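PDB 5HR4: MmeI from Methylophilus methylotrophus, which joins restriction and modification of DNA in one polypeptide, and probably methylates adenine at N6 with S-adenosyl-L-methionine as methyl donor. Local coordinates for residues V179-H184 and P267-D272; I321-K326 and Y598-I603; M433-S438 and G442-R447; Y809-S812 and V816-T819. All blocks are in the same frame, centred on the assembly; numbering follows the deposited sequence.

In the fold
Along the chain contact 1 closes first; contact 2 then opens a long loop in which contact 3 is nested, and contact 4 follows. Contact 1 lies among the helices on the N-terminal side of the model. Contacts 2 and 3, with centres about 33 Å apart, belong to the methyltransferase fold: the first joins helix 318-340 to the region at the end of strand 595-599, the second closes the end of helix 416-440. Contact 4 lies in the target recognition domain on the bound DNA, its centre about 28 Å from that of contact 2 and about 59 Å from that of contact 3. None touches another, and only contact 4 includes atoms bonded to the DNA.

Contact 1: residues V179-H184 and P267-D272; sequences VGYEGH and PPAQFD
Tyr-181 swings its CG anti to the backbone N (chi1 -160°) and stands its ring nearly perpendicular to the CA-CB-CG plane (chi2 91°), and these two turns send the phenol toward Pro-267 and Ala-269. The hydroxyl is the polar end of the contact: Tyr-181 OH donates to the carbonyl O of Pro-267 at 2.6 Å. That oxygen sits at the edge of the ring and near its plane, while the donor is tilted 21° out of the carbonyl plane. The proline ring comes alongside the same end, with Pro-267 CG 4.1 Å from Tyr-181 CE1. Ala-269 approaches differently. Its CB lies over one face of the phenol, off-centre toward the rim, in a CH-pi contact 4.1 Å from the ring centroid; the closest ring atom is Tyr-181 CD1, 3.8 Å from Ala-269 CB. The bond to Pro-267 O fixes where the end of the phenol sits, while Ala-269 CB packed on the face limits rotation about CB-CG. Just before it, Gly-180 takes positive phi in the Schellman motif that ends helix 163-178. Asp-272, at the far end of the other segment, is the N-cap of helix 273-283. The tyrosine thus bridges the turn between helices 163-178 and 183-200 and the loop leading into helix 273-283; its ring also meets Tyr-189 edge-to-face and packs on Leu-176 and Leu-186.

Contact 2: residues I321-K326 and Y598-I603; sequences ILKLIK and YEYESI
Lys-323 on helix 318-340 and Tyr-600, in the segment that begins on strand 595-599, reach toward each other across well-separated backbones: the nearest CA atoms, those of Lys-323 and Tyr-598, are 9.4 Å from one another. The setting is the Rossmann-like class I methyltransferase fold, whose mixed sheet places strand 595-599 between strands 560-569 and 608-612. Only long side chains can span such a gap. Lys-323 leaves its helix and bends at chi3 (127°), while Tyr-600 keeps CG beside the backbone N (chi1 -64°), and the two chains meet obliquely at their polar ends. The ammonium comes in at the edge of the phenol ring, near its plane. Strand 560-569 gives both groups further partners, and the helix gives the lysine one more. The hydroxyl of Tyr-600 is also hydrogen-bonded to His-565 ND1, and Phe-568 makes a cation-pi contact with Lys-323 while its ring meets that of Tyr-600. Asn-320 OD1, one turn back on the helix, takes a bond from the same ammonium, so the lysine is held from several directions. The single link between the segments is the hydrogen bond given by Lys-323 NZ to Tyr-600 OH, 2.9 Å long, with Lys-323 CE 3.2 Å from the same oxygen.

Contact 3: residues M433-S438 and G442-R447; sequences MNMKIS and GNYFAR
The last turns of helix 416-440 are closed by the loop that folds back along them, with Ser-438 meeting Asn-443 and Phe-445. Ser-438 OG, set beside its own backbone N (chi1 -73°), accepts a bent hydrogen bond from Phe-445 N, 2.8 Å long with 133° at the hydrogen. The same hydroxyl lies 2.9 Å from Asn-434 O, one turn earlier. A weak bond of 3.3 Å runs from Asn-443 N to Ser-438 O. In the Rossmann-like methyltransferase domain this helix links parallel neighbouring strands 409-413 and 455-458, and the loop here is the return leg of that beta-alpha-beta crossover. On the flank of the helix, Asn-434 brings OD1 to the edge of the Phe-445 ring, 3.6 Å from CE2, with the amide and ring planes 82° apart. Its ND2 passes 3.8 Å from Arg-447 CD, the two side chains crossing at about a right angle. The amide is held by Arg-378 and Asp-430; the latter also forms a salt bridge with Arg-447, whose NH2 reaches Ile-404 O. Shortening Asn-434 to an alanine would probably leave Arg-378 and Asp-430 without this polar mate and open a gap beside Phe-445. Ile-437 CG2 touches Phe-445 CD2 at 4.3 Å. Farther round, Met-435 makes an oblique Met-aromatic contact, its SD 3.9 Å from Tyr-444 CE1, and the hydroxyl of that tyrosine bonds Thr-203 OG1.

Contact 4: residues Y809-S812 and V816-T819; sequences YRYS and VYNT. With nucleotides of chain B.
Between the backbones of Ser-812 and Val-816 runs one nearly straight hydrogen bond, from Val-816 N to Ser-812 O at 3.0 Å (168° at the hydrogen), which closes the turn after strand 808-810. The apolar contacts centre on Tyr-811. Val-816 CB sits over one face of its ring, offset toward the rim, in a CH-pi contact 4.1 Å from the centroid; the CG1 branch is 3.7 Å from Tyr-811 CE2. At the far end of the phenol, Tyr-811 OH approaches Tyr-817 CB, while the hydroxyl of Tyr-817 bonds Pro-638 O. Helix 792-801 adds Met-798 against Tyr-811 and Val-816. Polar contacts to DNA come from Arg-810, which leads away from this packing: its chain runs extended, then bends at chi3 (-61°). Arg-810 NH1 donates to OP2 of DC5 of chain B at 2.9 Å, and Arg-810 NH2 to OP2 of DG6 of chain B at 3.0 Å. One face of the guanidinium lies against C6 of the DC5 base. Losing the guanidinium to a serine would probably leave both phosphates without these charged donors and uncover the C5-C6 edge of the cytosine. An arginine of the target recognition domain bridges consecutive phosphates of one strand beside the bases.

Contact 1: residues V179-H184 and P267-D272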
loop_
_atom_site.group_PDB
_atom_site.type_symbol
_atom_site.label_atom_id
_atom_site.label_comp_id
_atom_site.label_asym_id
_atom_site.label_seq_id
_atom_site.Cartn_x
_atom_site.Cartn_y
_atom_site.Cartn_z
ATOM N N VAL A 179 18.195 -23.611 14.730
ATOM C CA VAL A 179 18.744 -24.901 15.145
ATOM C C VAL A 179 18.157 -26.032 14.310
ATOM O O VAL A 179 18.422 -27.208 14.582
ATOM C CB VAL A 179 18.524 -25.172 16.647
ATOM C CG1 VAL A 179 18.902 -23.951 17.467
ATOM C CG2 VAL A 179 17.078 -25.629 16.929
ATOM N N GLY A 180 17.360 -25.686 13.299
ATOM C CA GLY A 180 16.834 -26.647 12.348
ATOM C C GLY A 180 15.407 -27.094 12.576
ATOM O O GLY A 180 14.973 -28.068 11.944
ATOM N N TYR A 181 14.668 -26.434 13.475
ATOM C CA TYR A 181 13.245 -26.712 13.660
ATOM C C TYR A 181 12.490 -25.742 12.767
ATOM O O TYR A 181 12.095 -24.647 13.172
ATOM C CB TYR A 181 12.842 -26.590 15.113
ATOM C CG TYR A 181 11.554 -27.321 15.393
ATOM C CD1 TYR A 181 11.574 -28.650 15.789
ATOM C CD2 TYR A 181 10.318 -26.686 15.252
ATOM C CE1 TYR A 181 10.421 -29.334 16.035
ATOM C CE2 TYR A 181 9.146 -27.366 15.500
ATOM C CZ TYR A 181 9.204 -28.696 15.893
ATOM O OH TYR A 181 8.053 -29.403 16.154
ATOM N N GLU A 182 12.290 -26.166 11.533
ATOM C CA GLU A 182 11.967 -25.310 10.408
ATOM C C GLU A 182 10.609 -25.708 9.863
ATOM O O GLU A 182 10.081 -26.768 10.180
ATOM C CB GLU A 182 13.038 -25.452 9.309
ATOM N N GLY A 183 10.058 -24.864 9.006
ATOM C CA GLY A 183 8.921 -25.312 8.234
ATOM C C GLY A 183 7.621 -25.422 9.026
ATOM O O GLY A 183 7.381 -24.729 10.029
ATOM N N HIS A 184 6.770 -26.328 8.538
ATOM C CA HIS A 184 5.416 -26.503 9.049
ATOM C C HIS A 184 5.406 -26.777 10.547
ATOM O O HIS A 184 4.599 -26.198 11.283
ATOM C CB HIS A 184 4.730 -27.643 8.291
ATOM C CG HIS A 184 3.342 -27.926 8.766
ATOM N ND1 HIS A 184 2.305 -27.035 8.597
ATOM C CD2 HIS A 184 2.822 -28.995 9.416
ATOM C CE1 HIS A 184 1.200 -27.549 9.111
ATOM N NE2 HIS A 184 1.487 -28.736 9.618
ATOM N N PRO A 267 7.181 -33.345 15.585
ATOM C CA PRO A 267 8.492 -33.721 16.095
ATOM C C PRO A 267 8.825 -32.884 17.312
ATOM O O PRO A 267 8.434 -31.708 17.382
ATOM C CB PRO A 267 9.438 -33.408 14.923
ATOM C CG PRO A 267 8.693 -32.464 14.057
ATOM C CD PRO A 267 7.247 -32.803 14.216
ATOM N N PRO A 268 9.495 -33.462 18.307
ATOM C CA PRO A 268 9.921 -32.668 19.466
ATOM C C PRO A 268 11.090 -31.761 19.112
ATOM O O PRO A 268 11.948 -32.103 18.293
ATOM C CB PRO A 268 10.329 -33.727 20.492
ATOM C CG PRO A 268 10.795 -34.897 19.632
ATOM C CD PRO A 268 9.991 -34.852 18.352
ATOM N N ALA A 269 11.104 -30.584 19.728
ATOM C CA ALA A 269 12.124 -29.574 19.486
ATOM C C ALA A 269 13.253 -29.759 20.499
ATOM O O ALA A 269 13.398 -30.831 21.097
ATOM C CB ALA A 269 11.510 -28.168 19.575
ATOM N N GLN A 270 14.059 -28.714 20.703
ATOM C CA GLN A 270 15.112 -28.737 21.709
ATOM C C GLN A 270 15.379 -27.314 22.169
ATOM O O GLN A 270 15.472 -26.400 21.344
ATOM C CB GLN A 270 16.399 -29.381 21.180
ATOM C CG GLN A 270 17.496 -29.498 22.232
ATOM C CD GLN A 270 17.133 -30.421 23.394
ATOM O OE1 GLN A 270 15.963 -30.638 23.706
ATOM N NE2 GLN A 270 18.148 -30.977 24.037
ATOM N N PHE A 271 15.479 -27.133 23.480
ATOM C CA PHE A 271 15.636 -25.826 24.092
ATOM C C PHE A 271 16.962 -25.777 24.849
ATOM O O PHE A 271 17.573 -26.806 25.144
ATOM C CB PHE A 271 14.462 -25.506 25.051
ATOM C CG PHE A 271 13.153 -25.186 24.361
ATOM C CD1 PHE A 271 12.293 -26.194 23.960
ATOM C CD2 PHE A 271 12.752 -23.870 24.172
ATOM C CE1 PHE A 271 11.075 -25.897 23.342
ATOM C CE2 PHE A 271 11.530 -23.565 23.552
ATOM C CZ PHE A 271 10.701 -24.583 23.135
ATOM N N ASP A 272 17.415 -24.562 25.154
ATOM C CA ASP A 272 18.473 -24.411 26.144
ATOM C C ASP A 272 18.042 -23.402 27.207
ATOM O O ASP A 272 16.859 -23.038 27.287
ATOM C CB ASP A 272 19.787 -24.002 25.475
ATOM C CG ASP A 272 19.705 -22.638 24.801
ATOM O OD1 ASP A 272 18.581 -22.104 24.647
ATOM O OD2 ASP A 272 20.775 -22.101 24.418
#

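Contact 2: residues I321-K326 and Y598-I603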
loop_
_atom_site.group_PDB
_atom_site.type_symbol
_atom_site.label_atom_id
_atom_site.label_comp_id
_atom_site.label_asym_id
_atom_site.label_seq_id
_atom_site.Cartn_x
_atom_site.Cartn_y
_atom_site.Cartn_z
ATOM N N ILE A 321 -8.777 -0.847 8.815
ATOM C CA ILE A 321 -9.838 -1.837 8.602
ATOM C C ILE A 321 -11.218 -1.252 8.933
ATOM O O ILE A 321 -12.205 -1.507 8.226
ATOM C CB ILE A 321 -9.538 -3.111 9.425
ATOM C CG1 ILE A 321 -8.192 -3.702 9.003
ATOM C CG2 ILE A 321 -10.632 -4.143 9.264
ATOM C CD1 ILE A 321 -7.752 -4.900 9.827
ATOM N N LEU A 322 -11.320 -0.458 10.006
ATOM C CA LEU A 322 -12.617 0.138 10.338
ATOM C C LEU A 322 -13.083 1.114 9.257
ATOM O O LEU A 322 -14.275 1.146 8.934
ATOM C CB LEU A 322 -12.567 0.800 11.718
ATOM C CG LEU A 322 -12.445 -0.247 12.842
ATOM C CD1 LEU A 322 -12.016 0.304 14.221
ATOM C CD2 LEU A 322 -13.751 -0.994 12.964
ATOM N N LYS A 323 -12.172 1.889 8.641
ATOM C CA LYS A 323 -12.623 2.737 7.534
ATOM C C LYS A 323 -13.097 1.908 6.352
ATOM O O LYS A 323 -13.793 2.431 5.474
ATOM C CB LYS A 323 -11.534 3.685 6.996
ATOM C CG LYS A 323 -10.386 4.002 7.892
ATOM C CD LYS A 323 -9.186 4.382 7.047
ATOM C CE LYS A 323 -8.601 5.714 7.470
ATOM N NZ LYS A 323 -7.391 6.018 6.670
ATOM N N LEU A 324 -12.698 0.637 6.284
ATOM C CA LEU A 324 -13.099 -0.192 5.161
ATOM C C LEU A 324 -14.360 -1.009 5.457
ATOM O O LEU A 324 -15.259 -1.084 4.607
ATOM C CB LEU A 324 -11.935 -1.094 4.759
ATOM C CG LEU A 324 -12.084 -1.951 3.508
ATOM C CD1 LEU A 324 -10.708 -2.238 3.037
ATOM C CD2 LEU A 324 -12.814 -3.266 3.782
ATOM N N ILE A 325 -14.473 -1.605 6.647
ATOM C CA ILE A 325 -15.661 -2.412 6.916
ATOM C C ILE A 325 -16.879 -1.591 7.345
ATOM O O ILE A 325 -18.008 -2.098 7.252
ATOM C CB ILE A 325 -15.384 -3.501 7.970
ATOM C CG1 ILE A 325 -15.096 -2.876 9.336
ATOM C CG2 ILE A 325 -14.242 -4.438 7.504
ATOM C CD1 ILE A 325 -14.767 -3.881 10.427
ATOM N N LYS A 326 -16.718 -0.356 7.827
ATOM C CA LYS A 326 -17.917 0.398 8.210
ATOM C C LYS A 326 -18.794 0.691 7.001
ATOM O O LYS A 326 -19.982 0.328 7.028
ATOM C CB LYS A 326 -17.553 1.689 8.958
ATOM C CG LYS A 326 -17.080 1.504 10.406
ATOM C CD LYS A 326 -16.434 2.800 10.937
ATOM C CE LYS A 326 -17.320 3.524 11.954
ATOM N NZ LYS A 326 -18.696 3.728 11.421
ATOM N N TYR A 598 -14.678 9.454 0.597
ATOM C CA TYR A 598 -14.079 9.991 1.817
ATOM C C TYR A 598 -12.816 10.776 1.464
ATOM O O TYR A 598 -11.893 10.221 0.854
ATOM C CB TYR A 598 -13.733 8.861 2.788
ATOM C CG TYR A 598 -14.921 8.111 3.342
ATOM C CD1 TYR A 598 -15.554 7.131 2.603
ATOM C CD2 TYR A 598 -15.402 8.386 4.615
ATOM C CE1 TYR A 598 -16.631 6.445 3.117
ATOM C CE2 TYR A 598 -16.481 7.716 5.129
ATOM C CZ TYR A 598 -17.095 6.745 4.378
ATOM O OH TYR A 598 -18.171 6.060 4.910
ATOM N N GLU A 599 -12.762 12.050 1.863
ATOM C CA GLU A 599 -11.673 12.956 1.519
ATOM C C GLU A 599 -10.846 13.314 2.745
ATOM O O GLU A 599 -11.334 13.279 3.874
ATOM C CB GLU A 599 -12.212 14.225 0.887
ATOM C CG GLU A 599 -13.145 13.954 -0.269
ATOM C CD GLU A 599 -13.480 15.216 -1.024
ATOM O OE1 GLU A 599 -14.371 15.968 -0.567
ATOM O OE2 GLU A 599 -12.835 15.462 -2.067
ATOM N N TYR A 600 -9.576 13.661 2.514
ATOM C CA TYR A 600 -8.642 13.961 3.598
ATOM C C TYR A 600 -8.042 15.346 3.402
ATOM O O TYR A 600 -7.386 15.594 2.388
ATOM C CB TYR A 600 -7.514 12.935 3.678
ATOM C CG TYR A 600 -7.935 11.527 4.023
ATOM C CD1 TYR A 600 -8.659 10.758 3.120
ATOM C CD2 TYR A 600 -7.572 10.951 5.236
ATOM C CE1 TYR A 600 -9.038 9.457 3.425
ATOM C CE2 TYR A 600 -7.943 9.661 5.548
ATOM C CZ TYR A 600 -8.673 8.911 4.639
ATOM O OH TYR A 600 -9.049 7.615 4.947
ATOM N N GLU A 601 -8.255 16.239 4.378
ATOM C CA GLU A 601 -7.501 17.488 4.448
ATOM C C GLU A 601 -6.042 17.177 4.781
ATOM O O GLU A 601 -5.151 17.389 3.955
ATOM C CB GLU A 601 -8.106 18.451 5.483
ATOM N N SER A 602 -5.786 16.671 5.985
ATOM C CA SER A 602 -4.465 16.159 6.333
ATOM C C SER A 602 -4.332 14.735 5.813
ATOM O O SER A 602 -5.135 13.862 6.175
ATOM C CB SER A 602 -4.247 16.195 7.846
ATOM N N ILE A 603 -3.312 14.492 4.975
ATOM C CA ILE A 603 -3.008 13.127 4.545
ATOM C C ILE A 603 -2.900 12.177 5.727
ATOM O O ILE A 603 -3.090 10.967 5.561
ATOM C CB ILE A 603 -1.706 13.099 3.727
#

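Contact 3: residues M433-S438 and G442-R447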
loop_
_atom_site.group_PDB
_atom_site.type_symbol
_atom_site.label_atom_id
_atom_site.label_comp_id
_atom_site.label_asym_id
_atom_site.label_seq_id
_atom_site.Cartn_x
_atom_site.Cartn_y
_atom_site.Cartn_z
ATOM N N MET A 433 -14.244 -12.582 23.205
ATOM C CA MET A 433 -15.637 -12.164 23.158
ATOM C C MET A 433 -16.517 -13.035 24.048
ATOM O O MET A 433 -17.424 -12.520 24.722
ATOM C CB MET A 433 -16.143 -12.176 21.719
ATOM C CG MET A 433 -15.430 -11.177 20.837
ATOM S SD MET A 433 -15.360 -9.504 21.541
ATOM C CE MET A 433 -17.090 -9.160 21.740
ATOM N N ASN A 434 -16.281 -14.348 24.070
ATOM C CA ASN A 434 -17.061 -15.190 24.972
ATOM C C ASN A 434 -16.918 -14.708 26.409
ATOM O O ASN A 434 -17.900 -14.696 27.165
ATOM C CB ASN A 434 -16.649 -16.665 24.846
ATOM C CG ASN A 434 -16.804 -17.188 23.434
ATOM O OD1 ASN A 434 -17.652 -16.719 22.680
ATOM N ND2 ASN A 434 -15.958 -18.140 23.051
ATOM N N MET A 435 -15.710 -14.278 26.795
ATOM C CA MET A 435 -15.537 -13.721 28.130
ATOM C C MET A 435 -16.309 -12.408 28.276
ATOM O O MET A 435 -16.882 -12.136 29.339
ATOM C CB MET A 435 -14.050 -13.509 28.450
ATOM C CG MET A 435 -13.223 -14.770 28.788
ATOM S SD MET A 435 -13.969 -16.053 29.851
ATOM C CE MET A 435 -14.508 -15.070 31.269
ATOM N N LYS A 436 -16.351 -11.590 27.217
ATOM C CA LYS A 436 -17.063 -10.320 27.316
ATOM C C LYS A 436 -18.574 -10.533 27.434
ATOM O O LYS A 436 -19.245 -9.836 28.204
ATOM C CB LYS A 436 -16.724 -9.421 26.123
ATOM N N ILE A 437 -19.134 -11.499 26.701
ATOM C CA ILE A 437 -20.565 -11.757 26.869
ATOM C C ILE A 437 -20.832 -12.419 28.216
ATOM O O ILE A 437 -21.848 -12.143 28.856
ATOM C CB ILE A 437 -21.138 -12.589 25.709
ATOM C CG1 ILE A 437 -22.627 -12.295 25.570
ATOM C CG2 ILE A 437 -20.973 -14.074 25.967
ATOM C CD1 ILE A 437 -23.265 -12.880 24.321
ATOM N N SER A 438 -19.910 -13.272 28.682
ATOM C CA SER A 438 -20.030 -13.846 30.016
ATOM C C SER A 438 -20.106 -12.765 31.082
ATOM O O SER A 438 -20.785 -12.942 32.098
ATOM C CB SER A 438 -18.851 -14.776 30.300
ATOM O OG SER A 438 -18.955 -15.990 29.570
ATOM N N GLY A 442 -23.589 -12.170 33.235
ATOM C CA GLY A 442 -23.185 -13.025 34.333
ATOM C C GLY A 442 -23.485 -14.513 34.212
ATOM O O GLY A 442 -24.212 -15.060 35.046
ATOM N N ASN A 443 -22.974 -15.182 33.183
ATOM C CA ASN A 443 -22.853 -16.635 33.263
ATOM C C ASN A 443 -21.738 -17.080 32.336
ATOM O O ASN A 443 -21.600 -16.564 31.222
ATOM C CB ASN A 443 -24.154 -17.381 32.925
ATOM C CG ASN A 443 -24.690 -17.035 31.560
ATOM O OD1 ASN A 443 -24.461 -15.928 31.056
ATOM N ND2 ASN A 443 -25.427 -17.973 30.955
ATOM N N TYR A 444 -20.952 -18.044 32.810
ATOM C CA TYR A 444 -19.740 -18.437 32.105
ATOM C C TYR A 444 -20.087 -19.173 30.827
ATOM O O TYR A 444 -20.900 -20.101 30.829
ATOM C CB TYR A 444 -18.864 -19.320 32.984
ATOM C CG TYR A 444 -17.501 -19.607 32.385
ATOM C CD1 TYR A 444 -16.431 -18.732 32.591
ATOM C CD2 TYR A 444 -17.280 -20.753 31.622
ATOM C CE1 TYR A 444 -15.190 -18.982 32.063
ATOM C CE2 TYR A 444 -16.039 -21.014 31.086
ATOM C CZ TYR A 444 -14.990 -20.128 31.312
ATOM O OH TYR A 444 -13.736 -20.389 30.776
ATOM N N PHE A 445 -19.456 -18.770 29.737
ATOM C CA PHE A 445 -19.702 -19.405 28.453
ATOM C C PHE A 445 -18.424 -19.361 27.631
ATOM O O PHE A 445 -17.949 -18.269 27.298
ATOM C CB PHE A 445 -20.838 -18.708 27.727
ATOM C CG PHE A 445 -20.936 -19.068 26.288
ATOM C CD1 PHE A 445 -21.649 -20.193 25.890
ATOM C CD2 PHE A 445 -20.328 -18.281 25.317
ATOM C CE1 PHE A 445 -21.746 -20.522 24.550
ATOM C CE2 PHE A 445 -20.427 -18.604 23.974
ATOM C CZ PHE A 445 -21.137 -19.725 23.591
ATOM N N ALA A 446 -17.881 -20.540 27.301
ATOM C CA ALA A 446 -16.679 -20.658 26.486
ATOM C C ALA A 446 -16.884 -21.719 25.413
ATOM O O ALA A 446 -17.654 -22.669 25.582
ATOM C CB ALA A 446 -15.445 -21.006 27.324
ATOM N N ARG A 447 -16.179 -21.546 24.299
ATOM C CA ARG A 447 -16.201 -22.522 23.227
ATOM C C ARG A 447 -14.918 -23.347 23.237
ATOM O O ARG A 447 -14.132 -23.323 22.276
ATOM C CB ARG A 447 -16.425 -21.831 21.882
ATOM C CG ARG A 447 -17.833 -21.357 21.695
ATOM C CD ARG A 447 -17.906 -20.345 20.585
ATOM N NE ARG A 447 -19.240 -20.303 19.987
ATOM C CZ ARG A 447 -19.699 -19.296 19.248
ATOM N NH1 ARG A 447 -18.937 -18.225 19.025
ATOM N NH2 ARG A 447 -20.922 -19.352 18.733
#

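Contact 4: residues Y809-S812 and V816-T819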
loop_
_atom_site.group_PDB
_atom_site.type_symbol
_atom_site.label_atom_id
_atom_site.label_comp_id
_atom_site.label_asym_id
_atom_site.label_seq_id
_atom_site.Cartn_x
_atom_site.Cartn_y
_atom_site.Cartn_z
ATOM N N TYR A 809 3.936 15.629 -7.142
ATOM C CA TYR A 809 3.719 15.649 -8.576
ATOM C C TYR A 809 4.778 14.774 -9.236
ATOM O O TYR A 809 5.936 14.760 -8.814
ATOM C CB TYR A 809 3.801 17.078 -9.116
ATOM C CG TYR A 809 2.889 18.074 -8.457
ATOM C CD1 TYR A 809 1.665 17.678 -7.925
ATOM C CD2 TYR A 809 3.246 19.416 -8.357
ATOM C CE1 TYR A 809 0.824 18.576 -7.308
ATOM C CE2 TYR A 809 2.409 20.328 -7.745
ATOM C CZ TYR A 809 1.187 19.905 -7.221
ATOM O OH TYR A 809 0.335 20.805 -6.608
ATOM N N ARG A 810 4.370 14.010 -10.246
ATOM C CA ARG A 810 5.313 13.356 -11.152
ATOM C C ARG A 810 4.898 13.718 -12.564
ATOM O O ARG A 810 3.818 13.328 -13.014
ATOM C CB ARG A 810 5.354 11.836 -10.985
ATOM C CG ARG A 810 6.369 11.220 -11.935
ATOM C CD ARG A 810 6.404 9.700 -11.909
ATOM N NE ARG A 810 6.764 9.210 -10.598
ATOM C CZ ARG A 810 6.002 8.380 -9.904
ATOM N NH1 ARG A 810 4.870 7.949 -10.444
ATOM N NH2 ARG A 810 6.380 7.961 -8.696
ATOM N N TYR A 811 5.743 14.458 -13.260
ATOM C CA TYR A 811 5.392 14.844 -14.608
ATOM C C TYR A 811 5.768 13.727 -15.559
ATOM O O TYR A 811 6.635 12.902 -15.266
ATOM C CB TYR A 811 6.101 16.143 -14.997
ATOM C CG TYR A 811 5.438 16.846 -16.154
ATOM C CD1 TYR A 811 5.734 16.494 -17.458
ATOM C CD2 TYR A 811 4.498 17.860 -15.944
ATOM C CE1 TYR A 811 5.119 17.126 -18.529
ATOM C CE2 TYR A 811 3.867 18.499 -17.015
ATOM C CZ TYR A 811 4.184 18.126 -18.301
ATOM O OH TYR A 811 3.582 18.725 -19.380
ATOM N N SER A 812 5.104 13.686 -16.708
ATOM C CA SER A 812 5.609 12.826 -17.766
ATOM C C SER A 812 5.017 13.275 -19.089
ATOM O O SER A 812 3.806 13.509 -19.184
ATOM C CB SER A 812 5.276 11.365 -17.509
ATOM O OG SER A 812 3.924 11.137 -17.843
ATOM N N VAL A 816 0.806 13.681 -19.454
ATOM C CA VAL A 816 0.308 15.025 -19.211
ATOM C C VAL A 816 0.311 15.821 -20.504
ATOM O O VAL A 816 -0.734 16.012 -21.136
ATOM C CB VAL A 816 1.169 15.735 -18.157
ATOM C CG1 VAL A 816 0.537 17.076 -17.783
ATOM C CG2 VAL A 816 1.363 14.835 -16.949
ATOM N N TYR A 817 1.503 16.289 -20.886
ATOM C CA TYR A 817 1.687 17.156 -22.047
ATOM C C TYR A 817 1.006 16.605 -23.300
ATOM O O TYR A 817 0.321 17.340 -24.023
ATOM C CB TYR A 817 3.190 17.338 -22.277
ATOM C CG TYR A 817 3.601 18.339 -23.340
ATOM C CD1 TYR A 817 3.519 19.704 -23.097
ATOM C CD2 TYR A 817 4.118 17.919 -24.565
ATOM C CE1 TYR A 817 3.911 20.634 -24.048
ATOM C CE2 TYR A 817 4.509 18.849 -25.534
ATOM C CZ TYR A 817 4.404 20.209 -25.265
ATOM O OH TYR A 817 4.792 21.159 -26.196
ATOM N N ASN A 818 1.184 15.313 -23.583
ATOM C CA ASN A 818 0.695 14.781 -24.853
ATOM C C ASN A 818 -0.818 14.634 -24.888
ATOM O O ASN A 818 -1.397 14.534 -25.977
ATOM C CB ASN A 818 1.333 13.422 -25.159
ATOM C CG ASN A 818 2.773 13.541 -25.559
ATOM O OD1 ASN A 818 3.240 14.621 -25.917
ATOM N ND2 ASN A 818 3.490 12.431 -25.506
ATOM N N THR A 819 -1.470 14.592 -23.738
ATOM C CA THR A 819 -2.919 14.501 -23.690
ATOM C C THR A 819 -3.558 15.826 -23.315
ATOM O O THR A 819 -4.771 15.877 -23.086
ATOM C CB THR A 819 -3.341 13.414 -22.708
ATOM O OG1 THR A 819 -2.861 13.753 -21.401
ATOM C CG2 THR A 819 -2.733 12.097 -23.118
ATOM P P DC B 5 3.501 6.835 -13.472
ATOM O OP1 DC B 5 2.077 6.415 -13.433
ATOM O OP2 DC B 5 3.937 8.207 -13.157
ATOM O "O5'" DC B 5 4.290 5.921 -12.442
ATOM C "C5'" DC B 5 4.222 4.531 -12.538
ATOM C "C4'" DC B 5 5.427 3.943 -11.854
ATOM O "O4'" DC B 5 6.616 4.384 -12.516
ATOM C "C3'" DC B 5 5.635 4.428 -10.438
ATOM O "O3'" DC B 5 4.836 3.677 -9.572
ATOM C "C2'" DC B 5 7.132 4.170 -10.210
ATOM C "C1'" DC B 5 7.695 4.154 -11.638
ATOM N N1 DC B 5 8.707 5.167 -11.904
ATOM C C2 DC B 5 10.014 4.760 -12.176
ATOM O O2 DC B 5 10.278 3.559 -12.139
ATOM N N3 DC B 5 10.955 5.694 -12.450
ATOM C C4 DC B 5 10.610 6.989 -12.467
ATOM N N4 DC B 5 11.561 7.895 -12.746
ATOM C C5 DC B 5 9.272 7.413 -12.196
ATOM C C6 DC B 5 8.364 6.474 -11.933
ATOM P P DG B 6 4.688 4.100 -8.034
ATOM O OP1 DG B 6 3.495 3.388 -7.515
ATOM O OP2 DG B 6 4.740 5.596 -7.981
ATOM O "O5'" DG B 6 5.985 3.435 -7.353
ATOM C "C5'" DG B 6 6.195 2.032 -7.514
ATOM C "C4'" DG B 6 7.443 1.573 -6.796
ATOM O "O4'" DG B 6 8.621 2.197 -7.387
ATOM C "C3'" DG B 6 7.507 1.896 -5.317
ATOM O "O3'" DG B 6 8.281 0.917 -4.683
ATOM C "C2'" DG B 6 8.215 3.258 -5.302
ATOM C "C1'" DG B 6 9.176 3.143 -6.495
ATOM N N9 DG B 6 9.374 4.403 -7.221
ATOM C C8 DG B 6 8.467 5.418 -7.370
ATOM N N7 DG B 6 8.923 6.427 -8.063
ATOM C C5 DG B 6 10.213 6.057 -8.396
ATOM C C6 DG B 6 11.193 6.750 -9.144
ATOM O O6 DG B 6 11.105 7.863 -9.675
ATOM N N1 DG B 6 12.376 6.021 -9.246
ATOM C C2 DG B 6 12.583 4.777 -8.693
ATOM N N2 DG B 6 13.787 4.223 -8.900
ATOM N N3 DG B 6 11.671 4.116 -7.995
ATOM C C4 DG B 6 10.512 4.816 -7.887
#